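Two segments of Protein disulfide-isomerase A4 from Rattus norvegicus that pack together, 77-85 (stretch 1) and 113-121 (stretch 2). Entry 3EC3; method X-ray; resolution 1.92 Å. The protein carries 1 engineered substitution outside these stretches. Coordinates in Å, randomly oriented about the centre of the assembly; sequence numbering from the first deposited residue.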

# COMPACT_ATOMS: atom_id res chain seq x y z
N VAL A 77 -11.13 -10.91 0.05
CA VAL A 77 -10.73 -10.21 1.26
C VAL A 77 -9.33 -9.67 0.94
O VAL A 77 -8.48 -10.42 0.47
N LEU A 78 -9.11 -8.39 1.19
CA LEU A 78 -7.79 -7.80 1.02
C LEU A 78 -7.36 -7.27 2.37
O LEU A 78 -8.14 -6.51 3.04
N MSE A 79 -6.16 -7.64 2.78
CA MSE A 79 -5.63 -7.23 4.04
C MSE A 79 -4.21 -6.75 3.86
O MSE A 79 -3.53 -7.15 2.91
N GLN A 80 -3.75 -5.85 4.73
CA GLN A 80 -2.36 -5.42 4.66
C GLN A 80 -1.56 -6.12 5.76
O GLN A 80 -2.11 -6.42 6.80
N PRO A 81 -0.25 -6.29 5.56
CA PRO A 81 0.60 -6.78 6.62
C PRO A 81 0.52 -5.82 7.85
O PRO A 81 0.22 -4.65 7.65
N GLU A 82 0.77 -6.32 9.06
CA GLU A 82 0.68 -5.54 10.28
C GLU A 82 1.49 -4.24 10.16
O GLU A 82 1.06 -3.19 10.66
N LYS A 83 2.68 -4.32 9.57
CA LYS A 83 3.55 -3.10 9.47
C LYS A 83 2.89 -1.95 8.67
O LYS A 83 3.31 -0.79 8.79
N PHE A 84 1.87 -2.25 7.88
CA PHE A 84 1.13 -1.23 7.10
C PHE A 84 -0.27 -0.89 7.56
O PHE A 84 -0.95 -0.04 6.93
N GLN A 85 -0.70 -1.50 8.68
CA GLN A 85 -2.06 -1.22 9.19
C GLN A 85 -2.05 0.13 9.90
O GLN A 85 -0.97 0.64 10.24
N HIS A 113 -8.02 -1.09 -3.83
CA HIS A 113 -7.67 -1.32 -2.43
C HIS A 113 -6.31 -1.94 -2.11
O HIS A 113 -6.03 -2.27 -0.98
N ALA A 114 -5.44 -2.03 -3.09
CA ALA A 114 -4.18 -2.70 -2.84
C ALA A 114 -3.15 -1.85 -2.11
O ALA A 114 -2.18 -2.41 -1.62
N LEU A 115 -3.30 -0.52 -2.07
CA LEU A 115 -2.29 0.26 -1.41
C LEU A 115 -2.76 0.64 -0.00
O LEU A 115 -3.90 1.06 0.14
N PRO A 116 -1.86 0.58 0.98
CA PRO A 116 -2.26 1.14 2.26
C PRO A 116 -2.26 2.68 2.23
O PRO A 116 -1.71 3.30 1.30
N LEU A 117 -2.88 3.28 3.24
CA LEU A 117 -2.82 4.72 3.40
C LEU A 117 -1.38 5.23 3.38
O LEU A 117 -1.08 6.21 2.71
N VAL A 118 -0.49 4.56 4.10
CA VAL A 118 0.96 4.88 3.98
C VAL A 118 1.79 3.61 3.90
O VAL A 118 2.07 2.96 4.92
N GLY A 119 2.13 3.25 2.66
CA GLY A 119 2.93 2.07 2.37
C GLY A 119 4.39 2.43 2.21
O GLY A 119 4.78 3.57 2.46
N HIS A 120 5.18 1.44 1.81
CA HIS A 120 6.64 1.60 1.66
C HIS A 120 6.97 1.53 0.16
O HIS A 120 6.82 0.48 -0.46
N ARG A 121 7.33 2.68 -0.40
CA ARG A 121 7.73 2.79 -1.81
C ARG A 121 9.19 2.36 -1.91
O ARG A 121 10.04 2.88 -1.20

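This is a small, mixed contact, burying about 350 Å² over both sides, in which three side chains of stretch 1, Leu78, Gln80 and Phe84, reach a mostly looped partner whose backbone does much of the receiving, with one direct hydrogen bond and two bridging waters.

The spacing on stretch 1 sets the pattern. Along the strand at 77-79, Leu78 points toward the other stretch while Met79, a selenomethionine, points away; Gln80, just past the strand, points toward it again. Leu78 has chi1 at -95°, between wells, and chi2 p. CD2 of Leu78 lies 3.7 Å from the carbonyl O of His113 and 3.9 Å from CB of His113, so a methyl packs against the base of the histidine. The CA-to-CB bond of His113 points toward stretch 1, but the end of the side chain leads away, and its ND1 is satisfied elsewhere in the structure.

Gln80 carries the polar part of the contact. With chi1 and chi2 both m, the side chain folds so that its amide can meet the loop: NE2 of Gln80 donates to the backbone O of Ala114 at 3.1 Å, with an N-H...O angle of 158°. NE2 of Gln80 also gives a hydrogen bond to water 1 at 2.8 Å, and that water donates to O of His113 at 2.4 Å. One amide group thus serves two successive carbonyls, one directly and one through water. NE2 of Gln80 also lies 3.7 Å from CD of Pro116. The backbone O of Gln80 is used within its own stretch, accepting from NE2 of Gln85 at 3.2 Å, although the CA-to-CB bond of Gln85 points away from the contact.

Phe84 is the apolar anchor and has the largest covered area of any residue here. It closes the 3-10 segment, where N of Phe84 donates a hydrogen bond to O of Pro81 at 2.9 Å, and its m rotamer lays the ring along stretch 2. CB of Phe84 meets CG of Pro116 at 3.8 Å, and CZ of Phe84 approaches CB of His120 at 3.8 Å; the imidazole of His120 then leads away. CA of Gly119 sits over one ring face, 4.2 Å from CD2 of Phe84. An ideal CB on Gly119 would lie 3.0 Å from CG of Pro116, a clash inside its own stretch rather than with the phenyl ring.

Water 2 joins the backbones beside this apolar patch, donating to O of Phe84 at 2.6 Å and accepting from N of Val118 at 3.0 Å. The rule to read is economical: apolar side chains pack at Leu78 and Phe84, while a glutamine and two waters bond to backbone polar groups of stretch 2 and of Phe84.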

# COMPACT_ATOMS: atom_id res chain seq x y z
CB VAL A 77 -10.68 -11.17 2.47
CG1 VAL A 77 -10.16 -10.44 3.69
CG2 VAL A 77 -12.08 -11.83 2.73
CB LEU A 78 -7.82 -6.64 0.03
CG LEU A 78 -7.47 -6.98 -1.43
CD1 LEU A 78 -8.66 -7.57 -2.04
CD2 LEU A 78 -7.06 -5.66 -2.19
CB MSE A 79 -5.65 -8.41 5.00
CG MSE A 79 -7.04 -8.89 5.32
SE MSE A 79 -6.97 -10.49 6.43
CE MSE A 79 -6.56 -11.76 5.01
CB GLN A 80 -2.27 -3.89 4.86
CG GLN A 80 -2.92 -3.10 3.76
CD GLN A 80 -2.18 -3.18 2.43
OE1 GLN A 80 -1.00 -3.53 2.35
NE2 GLN A 80 -2.88 -2.86 1.37
CB PRO A 81 2.00 -6.67 6.04
CG PRO A 81 1.86 -6.49 4.57
CD PRO A 81 0.48 -5.96 4.32
CB GLU A 82 1.27 -6.31 11.49
CG GLU A 82 0.46 -7.49 12.04
CD GLU A 82 0.75 -7.82 13.58
OE1 GLU A 82 1.71 -7.29 14.19
OE2 GLU A 82 -0.03 -8.60 14.19
CB LYS A 83 4.92 -3.49 8.89
CG LYS A 83 4.83 -4.06 7.45
CD LYS A 83 6.23 -4.24 6.76
CE LYS A 83 7.14 -5.27 7.49
NZ LYS A 83 6.48 -6.64 7.44
CB PHE A 84 1.12 -1.50 5.60
CG PHE A 84 2.49 -1.64 5.05
CD1 PHE A 84 2.78 -2.71 4.20
CD2 PHE A 84 3.51 -0.75 5.43
CE1 PHE A 84 4.08 -2.87 3.71
CE2 PHE A 84 4.79 -0.91 4.94
CZ PHE A 84 5.05 -1.97 4.09
CB GLN A 85 -2.42 -2.31 10.23
CG GLN A 85 -2.65 -3.63 9.51
CD GLN A 85 -2.77 -4.81 10.44
OE1 GLN A 85 -2.67 -4.69 11.66
NE2 GLN A 85 -2.96 -6.00 9.85
CB HIS A 113 -8.77 -2.13 -1.73
CG HIS A 113 -10.03 -1.35 -1.55
ND1 HIS A 113 -11.19 -1.64 -2.22
CD2 HIS A 113 -10.28 -0.24 -0.81
CE1 HIS A 113 -12.12 -0.76 -1.90
NE2 HIS A 113 -11.59 0.10 -1.03
CB ALA A 114 -3.59 -3.23 -4.13
CB LEU A 115 -1.94 1.57 -2.16
CG LEU A 115 -1.00 1.58 -3.37
CD1 LEU A 115 -0.86 3.03 -3.77
CD2 LEU A 115 0.34 0.96 -3.04
CB PRO A 116 -1.19 0.67 3.21
CG PRO A 116 -0.01 0.36 2.47
CD PRO A 116 -0.51 0.01 1.02
CB LEU A 117 -3.39 5.10 4.77
CG LEU A 117 -4.31 6.28 4.92
CD1 LEU A 117 -4.38 6.80 6.33
CD2 LEU A 117 -4.28 7.36 3.78
CB VAL A 118 1.51 5.79 5.11
CG1 VAL A 118 3.01 6.11 4.86
CG2 VAL A 118 0.76 7.10 5.16
CB HIS A 120 7.40 0.49 2.41
CG HIS A 120 8.91 0.59 2.30
ND1 HIS A 120 9.74 -0.41 2.74
CD2 HIS A 120 9.71 1.56 1.80
CE1 HIS A 120 11.00 -0.07 2.52
NE2 HIS A 120 11.01 1.14 1.98
CB ARG A 121 7.52 4.23 -2.31
CG ARG A 121 8.07 4.49 -3.74
CD ARG A 121 7.93 5.98 -3.96
NE ARG A 121 8.41 6.44 -5.27
CZ ARG A 121 9.45 7.24 -5.43
NH1 ARG A 121 9.78 7.66 -6.64
NH2 ARG A 121 10.16 7.65 -4.37
O HOH W 1 -5.67 -2.48 1.41
O HOH W 2 -1.16 2.50 6.23